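PDB 5HQA: alpha-glucosidase, which hydrolyses alpha-glucosidic linkages as a family 97 glycoside hydrolase that holds calcium beside its sugar-binding pocket and is activated by chloride. Local coordinates for residues A[184-188]-A[246-250]; A[441-445]-A[484-488]; A[524-528]-A[551-555]. All coordinates share one frame; numbering follows the deposited sequence. Where two conformers were deposited one is given.

Contact 1 (A[184-188]-A[246-250]); sequences IHEAA and ILNLN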
ATOM      1  N   ILE A 184      -1.497  13.851   3.141  1.00  9.44           N
ATOM      2  CA  ILE A 184      -2.148  14.156   1.873  1.00  8.19           C
ATOM      3  C   ILE A 184      -1.999  12.951   0.952  1.00 10.72           C
ATOM      4  O   ILE A 184      -0.903  12.389   0.829  1.00  9.20           O
ATOM      5  CB  ILE A 184      -1.548  15.423   1.238  1.00  9.67           C
ATOM      6  CG1 ILE A 184      -1.721  16.605   2.196  1.00 10.04           C
ATOM      7  CG2 ILE A 184      -2.200  15.722  -0.129  1.00  8.51           C
ATOM      8  CD1 ILE A 184      -0.950  17.830   1.775  1.00 11.51           C
ATOM      9  N   HIS A 185      -3.089  12.564   0.298  1.00  9.74           N
ATOM     10  CA  HIS A 185      -3.067  11.405  -0.586  1.00  8.87           C
ATOM     11  C   HIS A 185      -4.218  11.579  -1.578  1.00 10.27           C
ATOM     12  O   HIS A 185      -4.717  12.694  -1.766  1.00 12.11           O
ATOM     13  CB  HIS A 185      -3.130  10.120   0.262  1.00  8.34           C
ATOM     14  CG  HIS A 185      -2.914   8.853  -0.509  1.00 11.77           C
ATOM     15  ND1 HIS A 185      -1.861   8.673  -1.382  1.00 10.80           N
ATOM     16  CD2 HIS A 185      -3.614   7.692  -0.516  1.00 11.41           C
ATOM     17  CE1 HIS A 185      -1.928   7.459  -1.901  1.00 10.75           C
ATOM     18  NE2 HIS A 185      -2.982   6.843  -1.392  1.00 10.39           N
ATOM     19  N   GLU A 186      -4.624  10.496  -2.234  1.00  9.36           N
ATOM     20  CA  GLU A 186      -5.773  10.559  -3.122  1.00 11.39           C
ATOM     21  C   GLU A 186      -6.491   9.215  -3.100  1.00 13.30           C
ATOM     22  O   GLU A 186      -5.943   8.202  -2.653  1.00 13.12           O
ATOM     23  CB  GLU A 186      -5.369  10.976  -4.545  1.00 13.63           C
ATOM     24  CG  GLU A 186      -4.235  10.211  -5.168  1.00 15.88           C
ATOM     25  CD  GLU A 186      -3.905  10.725  -6.572  1.00 17.60           C
ATOM     26  OE1 GLU A 186      -2.731  10.615  -6.983  1.00 15.59           O
ATOM     27  OE2 GLU A 186      -4.815  11.237  -7.265  1.00 17.15           O
ATOM     28  N   ALA A 187      -7.738   9.214  -3.567  1.00 11.24           N
ATOM     29  CA  ALA A 187      -8.542   8.003  -3.545  1.00 10.72           C
ATOM     30  C   ALA A 187      -9.245   7.817  -4.882  1.00 11.29           C
ATOM     31  O   ALA A 187      -9.657   8.794  -5.519  1.00 10.94           O
ATOM     32  CB  ALA A 187      -9.575   8.040  -2.400  1.00 10.43           C
ATOM     33  N   ALA A 188      -9.381   6.550  -5.290  1.00 10.30           N
ATOM     34  CA  ALA A 188     -10.079   6.160  -6.518  1.00 12.17           C
ATOM     35  C   ALA A 188      -9.399   6.761  -7.749  1.00 11.64           C
ATOM     36  O   ALA A 188     -10.009   7.469  -8.557  1.00 12.40           O
ATOM     37  CB  ALA A 188     -11.570   6.543  -6.463  1.00 11.07           C
ATOM     38  N   ILE A 246      -9.814   6.453   3.015  1.00 12.09           N
ATOM     39  CA  ILE A 246      -9.450   6.051   1.653  1.00 10.69           C
ATOM     40  C   ILE A 246     -10.466   5.052   1.106  1.00 12.35           C
ATOM     41  O   ILE A 246     -10.985   5.213  -0.006  1.00 14.43           O
ATOM     42  CB  ILE A 246      -8.020   5.482   1.604  1.00 11.92           C
ATOM     43  CG1 ILE A 246      -6.994   6.540   2.042  1.00 13.18           C
ATOM     44  CG2 ILE A 246      -7.699   4.989   0.192  1.00 11.42           C
ATOM     45  CD1 ILE A 246      -7.056   7.838   1.234  1.00 14.82           C
ATOM     46  N   LEU A 247     -10.781   4.010   1.880  1.00 10.84           N
ATOM     47  CA  LEU A 247     -11.794   3.057   1.432  1.00 11.32           C
ATOM     48  C   LEU A 247     -13.145   3.727   1.243  1.00 13.04           C
ATOM     49  O   LEU A 247     -13.861   3.433   0.277  1.00 12.46           O
ATOM     50  CB  LEU A 247     -11.931   1.910   2.430  1.00 12.28           C
ATOM     51  CG  LEU A 247     -10.805   0.874   2.467  1.00 13.61           C
ATOM     52  CD1 LEU A 247     -11.048  -0.063   3.646  1.00 15.11           C
ATOM     53  CD2 LEU A 247     -10.752   0.093   1.160  1.00 14.29           C
ATOM     54  N   ASN A 248     -13.528   4.610   2.171  1.00 13.51           N
ATOM     55  CA  ASN A 248     -14.862   5.210   2.111  1.00 14.40           C
ATOM     56  C   ASN A 248     -15.052   6.087   0.885  1.00 16.34           C
ATOM     57  O   ASN A 248     -16.196   6.343   0.488  1.00 15.88           O
ATOM     58  CB  ASN A 248     -15.136   6.026   3.372  1.00 12.97           C
ATOM     59  CG  ASN A 248     -15.741   5.183   4.476  1.00 15.43           C
ATOM     60  OD1 ASN A 248     -16.498   4.250   4.204  1.00 15.38           O
ATOM     61  ND2 ASN A 248     -15.411   5.499   5.724  1.00 13.27           N
ATOM     62  N   LEU A 249     -13.970   6.552   0.273  1.00 13.09           N
ATOM     63  CA  LEU A 249     -14.095   7.402  -0.899  1.00 13.05           C
ATOM     64  C   LEU A 249     -14.121   6.611  -2.199  1.00 15.52           C
ATOM     65  O   LEU A 249     -14.261   7.208  -3.264  1.00 18.50           O
ATOM     66  CB  LEU A 249     -12.959   8.425  -0.922  1.00 12.44           C
ATOM     67  CG  LEU A 249     -13.082   9.481   0.177  1.00 13.92           C
ATOM     68  CD1 LEU A 249     -11.895  10.403   0.123  1.00 14.15           C
ATOM     69  CD2 LEU A 249     -14.387  10.284   0.031  1.00 14.19           C
ATOM     70  N   ASN A 250     -14.000   5.291  -2.143  1.00 11.81           N
ATOM     71  CA  ASN A 250     -14.052   4.473  -3.344  1.00 11.90           C
ATOM     72  C   ASN A 250     -15.454   3.926  -3.589  1.00 16.02           C
ATOM     73  O   ASN A 250     -16.282   3.823  -2.677  1.00 14.77           O
ATOM     74  CB  ASN A 250     -13.049   3.326  -3.247  1.00 11.79           C
ATOM     75  CG  ASN A 250     -11.663   3.758  -3.649  1.00 15.62           C
ATOM     76  OD1 ASN A 250     -11.274   3.613  -4.812  1.00 14.42           O
ATOM     77  ND2 ASN A 250     -10.926   4.352  -2.710  1.00 10.88           N
TER
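Ile246, with CG1 anti to its carbonyl carbon (chi1 -61°) and a bend at chi2, carries CD1 to His185, and Asn250, whose CG is likewise opposite the carbonyl carbon (chi1 -83°), turns its amide to Ala188. Both segments belong to the N-terminal domain, whose family is of the galactose mutarotase clan; the end of sheet strand 181-187 here meets helix 245-248 and the turn after it. Ile246 CD1 meets the His185 ring at its edge, in plane, 3.9 Å from CD2, the two side chains crossing at about a right angle. The same methyl lies 4.1 Å from Glu186 O, a buried carbonyl without a polar partner in the model. Ala187 CB packs on Leu249 CB at 3.7 Å. Asn250 OD1 approaches Ala188 CA to 3.3 Å, while ND2 donates to Ile246 O and, outside the segments, to Thr442 O. With an alanine at this asparagine, Thr442 O would probably lose its amide donor and a gap open beside Ala188. Ile246 O is gripped from opposite faces of its plane: Leu249 N lies 3.3 Å from it, and Asn250 ND2, from the other face, 2.8 Å (145° at the hydrogen).

Contact 2 (A[441-445]-A[484-488]); sequences DTGLR and LAGPM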
ATOM      1  N   ASP A 441      -1.459   2.600  -3.919  1.00 10.16           N
ATOM      2  CA  ASP A 441      -2.798   2.186  -3.515  1.00 10.71           C
ATOM      3  C   ASP A 441      -3.659   3.424  -3.278  1.00 12.08           C
ATOM      4  O   ASP A 441      -3.239   4.354  -2.581  1.00 10.97           O
ATOM      5  CB  ASP A 441      -2.691   1.335  -2.240  1.00 10.12           C
ATOM      6  CG  ASP A 441      -4.001   0.639  -1.854  1.00 15.79           C
ATOM      7  OD1 ASP A 441      -5.094   1.139  -2.209  1.00 14.71           O
ATOM      8  OD2 ASP A 441      -3.923  -0.419  -1.169  1.00 15.12           O
ATOM      9  N   THR A 442      -4.844   3.470  -3.897  1.00  9.47           N
ATOM     10  CA  THR A 442      -5.776   4.567  -3.643  1.00  9.57           C
ATOM     11  C   THR A 442      -7.145   4.037  -3.226  1.00 13.47           C
ATOM     12  O   THR A 442      -8.153   4.741  -3.370  1.00 13.28           O
ATOM     13  CB  THR A 442      -5.894   5.502  -4.856  1.00 10.68           C
ATOM     14  OG1 THR A 442      -6.381   4.782  -5.995  1.00 11.14           O
ATOM     15  CG2 THR A 442      -4.518   6.093  -5.199  1.00  9.41           C
ATOM     16  N   GLY A 443      -7.193   2.812  -2.696  1.00 10.97           N
ATOM     17  CA  GLY A 443      -8.417   2.237  -2.168  1.00 10.44           C
ATOM     18  C   GLY A 443      -9.239   1.430  -3.148  1.00 12.77           C
ATOM     19  O   GLY A 443     -10.363   1.037  -2.808  1.00 12.62           O
ATOM     20  N   LEU A 444      -8.721   1.153  -4.346  1.00 12.02           N
ATOM     21  CA  LEU A 444      -9.530   0.479  -5.354  1.00 13.92           C
ATOM     22  C   LEU A 444      -9.834  -0.979  -5.006  1.00 13.36           C
ATOM     23  O   LEU A 444     -10.721  -1.569  -5.637  1.00 14.41           O
ATOM     24  CB  LEU A 444      -8.838   0.571  -6.718  1.00 13.38           C
ATOM     25  CG  LEU A 444      -8.919   1.961  -7.350  1.00 12.70           C
ATOM     26  CD1 LEU A 444      -7.904   2.102  -8.474  1.00 14.00           C
ATOM     27  CD2 LEU A 444     -10.337   2.192  -7.866  1.00 13.94           C
ATOM     28  N   ARG A 445      -9.144  -1.568  -4.019  1.00 11.82           N
ATOM     29  CA  ARG A 445      -9.527  -2.895  -3.540  1.00 12.57           C
ATOM     30  C   ARG A 445     -10.983  -2.947  -3.079  1.00 14.13           C
ATOM     31  O   ARG A 445     -11.581  -4.028  -3.067  1.00 14.15           O
ATOM     32  CB  ARG A 445      -8.603  -3.340  -2.393  1.00 11.72           C
ATOM     33  CG  ARG A 445      -8.662  -2.418  -1.163  1.00 12.05           C
ATOM     34  CD  ARG A 445      -7.626  -2.812  -0.109  1.00 12.69           C
ATOM     35  NE  ARG A 445      -7.403  -1.756   0.884  1.00 12.55           N
ATOM     36  CZ  ARG A 445      -7.675  -1.860   2.190  1.00 13.33           C
ATOM     37  NH1 ARG A 445      -8.205  -2.976   2.700  1.00 10.98           N
ATOM     38  NH2 ARG A 445      -7.404  -0.837   2.999  1.00 12.77           N
ATOM     39  N   LEU A 484      -0.622   4.048   5.057  1.00 10.44           N
ATOM     40  CA  LEU A 484      -1.883   4.782   4.992  1.00 10.80           C
ATOM     41  C   LEU A 484      -2.601   4.571   3.661  1.00 13.03           C
ATOM     42  O   LEU A 484      -3.821   4.763   3.586  1.00 14.01           O
ATOM     43  CB  LEU A 484      -1.645   6.276   5.221  1.00 10.22           C
ATOM     44  CG  LEU A 484      -0.953   6.685   6.529  1.00 11.42           C
ATOM     45  CD1 LEU A 484      -0.918   8.208   6.632  1.00 11.27           C
ATOM     46  CD2 LEU A 484      -1.642   6.079   7.751  1.00 10.28           C
ATOM     47  N   ALA A 485      -1.875   4.181   2.611  1.00 11.64           N
ATOM     48  CA  ALA A 485      -2.499   3.971   1.311  1.00  9.84           C
ATOM     49  C   ALA A 485      -3.264   2.657   1.239  1.00 12.57           C
ATOM     50  O   ALA A 485      -4.244   2.569   0.495  1.00 13.92           O
ATOM     51  CB  ALA A 485      -1.446   4.022   0.200  1.00  9.07           C
ATOM     52  N   GLY A 486      -2.848   1.637   1.994  1.00 12.39           N
ATOM     53  CA  GLY A 486      -3.469   0.328   1.930  1.00 11.41           C
ATOM     54  C   GLY A 486      -2.457  -0.791   2.133  1.00 12.43           C
ATOM     55  O   GLY A 486      -1.295  -0.542   2.481  1.00 11.76           O
ATOM     56  N   PRO A 487      -2.873  -2.043   1.902  1.00 13.59           N
ATOM     57  CA  PRO A 487      -2.005  -3.189   2.237  1.00 10.85           C
ATOM     58  C   PRO A 487      -0.704  -3.208   1.442  1.00 12.75           C
ATOM     59  O   PRO A 487      -0.622  -2.707   0.318  1.00 12.38           O
ATOM     60  CB  PRO A 487      -2.876  -4.411   1.904  1.00 10.21           C
ATOM     61  CG  PRO A 487      -3.987  -3.889   1.017  1.00 10.42           C
ATOM     62  CD  PRO A 487      -4.217  -2.467   1.464  1.00 11.91           C
ATOM     63  N   MET A 488       0.327  -3.803   2.041  1.00 10.27           N
ATOM     64  CA  MET A 488       1.617  -3.920   1.379  1.00  9.93           C
ATOM     65  C   MET A 488       2.131  -5.342   1.485  1.00 12.99           C
ATOM     66  O   MET A 488       2.103  -5.934   2.569  1.00 13.46           O
ATOM     67  CB  MET A 488       2.653  -2.970   1.972  1.00  9.90           C
ATOM     68  CG  MET A 488       4.033  -3.152   1.336  1.00 10.02           C
ATOM     69  SD  MET A 488       5.290  -2.131   2.109  1.00 12.89           S
ATOM     70  CE  MET A 488       6.741  -2.566   1.129  1.00 10.05           C
TER
HETATM   71  O   HOH W   1      -2.505  -2.536  -1.869  1.00 11.93           O
HETATM   72  O   HOH W   2      -6.529   2.026   3.004  1.00 17.00           O
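Asp441 meets Ala485, Gly486 and Pro487 in turn. Its CB packs against the Ala485 methyl, and CG, anti to the backbone N (chi1 -170°), comes under the carbonyl oxygen at the weakly bonded end of helix 482-485: Ala485 O stands almost straight above Asp441 CG at 3.0 Å. Because it is not much farther from either carboxylate oxygen, and all three are acceptors, this is close polar packing and not a bond. Asp441 OD2 continues to Gly486, 3.2 Å from its CA, and comes about as close to Pro487 CD. Gly486 has positive phi just after the helix, and a CB there would collide with this oxygen and with the carbonyl O of Ala485. Water 1 joins the segments, donating to Asp441 OD2 at 2.6 Å and to Pro487 O at 2.9 Å. Asp441 OD1 turns back on its own chain and accepts from Gly443 N at 2.7 Å, nearly straight at 164°: an Asx turn. It shapes the loop between strands 432-435 and 451-454 of the TIM-barrel domain, with the Asp441 side chain about 10 Å from that of the calcium ligand Glu455. Past the turn, Arg445 begins with CG between backbone N and carbonyl carbon (chi1 61°) and then runs extended to NE. Pro487 CD sits over one face of the guanidinium, offset toward the rim, 3.3 Å from Arg445 NE. In the guanidinium plane, water 2 accepts from Arg445 NH2 at 3.0 Å and makes a weak bond to Ala485 O. The stronger partner of Arg445 is Glu72, salt-bridged to NH2.

Contact 3 (A[524-528]-A[551-555]); sequences YSPIQ and PTDWQ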
ATOM      1  N   TYR A 524      -0.244  -4.523   7.509  1.00 11.01           N
ATOM      2  CA  TYR A 524      -1.409  -5.254   7.032  1.00  9.83           C
ATOM      3  C   TYR A 524      -1.234  -5.678   5.573  1.00 13.44           C
ATOM      4  O   TYR A 524      -0.828  -4.878   4.722  1.00 13.15           O
ATOM      5  CB  TYR A 524      -2.686  -4.421   7.178  1.00 11.67           C
ATOM      6  CG  TYR A 524      -3.815  -5.103   6.440  1.00 14.82           C
ATOM      7  CD1 TYR A 524      -4.244  -6.375   6.824  1.00 13.36           C
ATOM      8  CD2 TYR A 524      -4.403  -4.518   5.321  1.00 14.53           C
ATOM      9  CE1 TYR A 524      -5.244  -7.037   6.130  1.00 11.97           C
ATOM     10  CE2 TYR A 524      -5.412  -5.174   4.623  1.00 14.68           C
ATOM     11  CZ  TYR A 524      -5.817  -6.431   5.036  1.00 12.46           C
ATOM     12  OH  TYR A 524      -6.799  -7.084   4.346  1.00 15.39           O
ATOM     13  N   SER A 525      -1.558  -6.946   5.284  1.00 12.02           N
ATOM     14  CA  SER A 525      -1.739  -7.422   3.920  1.00 11.09           C
ATOM     15  C   SER A 525      -2.608  -8.667   3.961  1.00 11.44           C
ATOM     16  O   SER A 525      -2.439  -9.487   4.877  1.00 12.02           O
ATOM     17  CB  SER A 525      -0.397  -7.734   3.252  1.00 13.10           C
ATOM     18  OG  SER A 525      -0.597  -8.203   1.930  1.00 14.32           O
ATOM     19  N   PRO A 526      -3.546  -8.844   3.021  1.00 11.78           N
ATOM     20  CA  PRO A 526      -4.384 -10.056   3.055  1.00 11.35           C
ATOM     21  C   PRO A 526      -3.615 -11.313   2.707  1.00 11.51           C
ATOM     22  O   PRO A 526      -4.044 -12.413   3.086  1.00 15.23           O
ATOM     23  CB  PRO A 526      -5.474  -9.761   2.016  1.00 12.16           C
ATOM     24  CG  PRO A 526      -4.805  -8.827   1.054  1.00 11.11           C
ATOM     25  CD  PRO A 526      -3.912  -7.957   1.903  1.00 11.23           C
ATOM     26  N   ILE A 527      -2.503 -11.192   1.987  1.00 11.21           N
ATOM     27  CA  ILE A 527      -1.561 -12.291   1.828  1.00 13.58           C
ATOM     28  C   ILE A 527      -0.253 -11.867   2.475  1.00 13.63           C
ATOM     29  O   ILE A 527       0.200 -10.733   2.290  1.00 12.74           O
ATOM     30  CB  ILE A 527      -1.358 -12.715   0.358  1.00 13.45           C
ATOM     31  CG1 ILE A 527      -0.920 -11.545  -0.519  1.00 13.76           C
ATOM     32  CG2 ILE A 527      -2.633 -13.363  -0.190  1.00 14.65           C
ATOM     33  CD1 ILE A 527      -0.425 -11.990  -1.893  1.00 15.63           C
ATOM     34  N   GLN A 528       0.312 -12.758   3.278  1.00 12.54           N
ATOM     35  CA  GLN A 528       1.553 -12.519   3.991  1.00 12.81           C
ATOM     36  C   GLN A 528       2.523 -13.623   3.613  1.00 12.71           C
ATOM     37  O   GLN A 528       2.189 -14.808   3.716  1.00 12.09           O
ATOM     38  CB  GLN A 528       1.333 -12.505   5.509  1.00 13.57           C
ATOM     39  CG  GLN A 528       0.501 -11.308   6.033  1.00 13.06           C
ATOM     40  CD  GLN A 528       1.319 -10.020   6.151  1.00 17.88           C
ATOM     41  OE1 GLN A 528       2.393  -9.888   5.555  1.00 18.99           O
ATOM     42  NE2 GLN A 528       0.806  -9.064   6.916  1.00 17.03           N
ATOM     43  N   PRO A 551      -3.222 -15.014  11.650  1.00 15.53           N
ATOM     44  CA  PRO A 551      -4.097 -14.835  10.486  1.00 14.85           C
ATOM     45  C   PRO A 551      -3.654 -13.626   9.661  1.00 15.36           C
ATOM     46  O   PRO A 551      -2.721 -12.902  10.021  1.00 13.72           O
ATOM     47  CB  PRO A 551      -5.475 -14.623  11.115  1.00 17.94           C
ATOM     48  CG  PRO A 551      -5.194 -14.037  12.462  1.00 17.44           C
ATOM     49  CD  PRO A 551      -3.867 -14.604  12.908  1.00 15.76           C
ATOM     50  N   THR A 552      -4.327 -13.436   8.515  1.00 13.83           N
ATOM     51  CA  THR A 552      -4.072 -12.301   7.633  1.00 15.01           C
ATOM     52  C   THR A 552      -5.357 -11.533   7.329  1.00 16.60           C
ATOM     53  O   THR A 552      -5.363 -10.671   6.440  1.00 14.67           O
ATOM     54  CB  THR A 552      -3.425 -12.745   6.313  1.00 13.58           C
ATOM     55  OG1 THR A 552      -4.390 -13.450   5.522  1.00 13.96           O
ATOM     56  CG2 THR A 552      -2.226 -13.659   6.563  1.00 12.36           C
ATOM     57  N   ASP A 553      -6.436 -11.829   8.036  1.00 14.56           N
ATOM     58  CA  ASP A 553      -7.738 -11.241   7.762  1.00 14.63           C
ATOM     59  C   ASP A 553      -8.375 -10.927   9.107  1.00 17.04           C
ATOM     60  O   ASP A 553      -8.402 -11.782   9.997  1.00 15.91           O
ATOM     61  CB  ASP A 553      -8.595 -12.211   6.942  1.00 16.02           C
ATOM     62  CG  ASP A 553      -9.835 -11.557   6.366  1.00 20.82           C
ATOM     63  OD1 ASP A 553     -10.837 -12.280   6.179  1.00 23.67           O
ATOM     64  OD2 ASP A 553      -9.808 -10.332   6.096  1.00 18.18           O
ATOM     65  N   TRP A 554      -8.865  -9.704   9.265  1.00 14.31           N
ATOM     66  CA  TRP A 554      -9.133  -9.175  10.589  1.00 13.24           C
ATOM     67  C   TRP A 554     -10.533  -8.600  10.646  1.00 16.44           C
ATOM     68  O   TRP A 554     -10.962  -7.903   9.721  1.00 17.42           O
ATOM     69  CB  TRP A 554      -8.118  -8.081  10.943  1.00 12.69           C
ATOM     70  CG  TRP A 554      -6.691  -8.501  10.719  1.00 12.32           C
ATOM     71  CD1 TRP A 554      -5.899  -8.201   9.639  1.00 13.18           C
ATOM     72  CD2 TRP A 554      -5.889  -9.296  11.597  1.00 12.35           C
ATOM     73  NE1 TRP A 554      -4.654  -8.766   9.795  1.00 12.36           N
ATOM     74  CE2 TRP A 554      -4.622  -9.445  10.988  1.00 13.19           C
ATOM     75  CE3 TRP A 554      -6.124  -9.911  12.837  1.00 13.76           C
ATOM     76  CZ2 TRP A 554      -3.587 -10.170  11.582  1.00 12.55           C
ATOM     77  CZ3 TRP A 554      -5.088 -10.628  13.432  1.00 13.99           C
ATOM     78  CH2 TRP A 554      -3.837 -10.751  12.800  1.00 12.75           C
ATOM     79  N   GLN A 555     -11.260  -8.891  11.727  0.62 15.15           N
ATOM     80  CA  GLN A 555     -12.540  -8.210  11.873  0.62 16.71           C
ATOM     81  C   GLN A 555     -12.394  -6.823  12.483  0.62 16.02           C
ATOM     82  O   GLN A 555     -13.276  -5.982  12.279  0.62 16.35           O
ATOM     83  CB  GLN A 555     -13.530  -9.045  12.692  0.62 20.27           C
ATOM     84  CG  GLN A 555     -13.028  -9.575  14.002  0.62 24.26           C
ATOM     85  CD  GLN A 555     -14.154 -10.233  14.785  0.62 27.93           C
ATOM     86  OE1 GLN A 555     -15.221  -9.639  14.947  0.62 30.73           O
ATOM     87  NE2 GLN A 555     -13.938 -11.464  15.245  0.62 16.67           N
TER
HETATM   88  O   HOH W   3      -7.336  -9.632   4.874  1.00 12.23           O
HETATM   89  O   HOH W   4      -2.622  -9.093   7.682  1.00 14.39           O
HETATM   90  O   HOH W   5      -1.026 -10.961   9.005  1.00 15.52           O
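Thr552 is the residue on which Pro526 and Gln528 converge. Its CB already lies 3.3 Å from Pro526 O, with Ser525 O a little farther off. At the first branch, OG1 is held between the backbone N and the carbonyl carbon (chi1 71°), which directs the hydroxyl to Pro526 O; it donates there at 2.7 Å from Thr552 OG1, coming from 42° above the carbonyl plane and hence not along a lone pair. At the second branch, the methyl CG2 rests alongside the Gln528 chain and touches its CG at 3.6 Å; the amide of Gln528 is bent away to Leu523 O. The backbone of Thr552 adds a further link, since Pro526 CA presents its hydrogen to Thr552 O, 3.6 Å away.

Beside this, Tyr524 and Trp554 meet along their edges without stacking: Tyr524 CD1 is 3.7 Å from Trp554 CD1 and the planes are turned by 66°. Both polar ends reach water. Water 3 lies 2.7 Å from Tyr524 OH, in the plane of that ring, and is placed to donate to Thr552 O and to Asp553 OD2, though it has too few protons for every acceptor in reach. Water 4 accepts from Trp554 NE1 at 2.9 Å and can donate to Ser525 O, one of several competing acceptors; each water lies between the segments. Asp553 OD2 has a second partner in Gly71 N, and Arg572 makes a cation-pi contact with Trp554.

The two segments thus join the loop entering strand 527-529, which lies next to strand 264-269 in the parallel sheet of the TIM barrel, to the loop entering strand 554-563, an edge strand of the C-terminal antiparallel sheet: an interdomain junction.

In the fold
The contacts follow one another along the chain without overlap, from the N-terminal domain (contact 1) through the TIM barrel (contact 2) to its junction with the C-terminal sheet (contact 3). Centres of contacts 1 and 2 lie about 8 Å apart, and a probable hydrogen bond from His185 NE2 to Asp441 O (2.8 Å) joins strand 181-187 to the barrel loop after strand 432-435. Contacts 2 and 3, about 13 Å apart by centres, share the Met488 N to Tyr524 O link at 3.1 Å. Contacts 1 and 3, about 20 Å apart by centres, do not touch. Contact 2 therefore bridges them in a run of buried contacts across all three domains; contacts 2 and 3, unlike contact 1, bring side chains (Asp441, Ser525) to about 10 Å from that of Glu455.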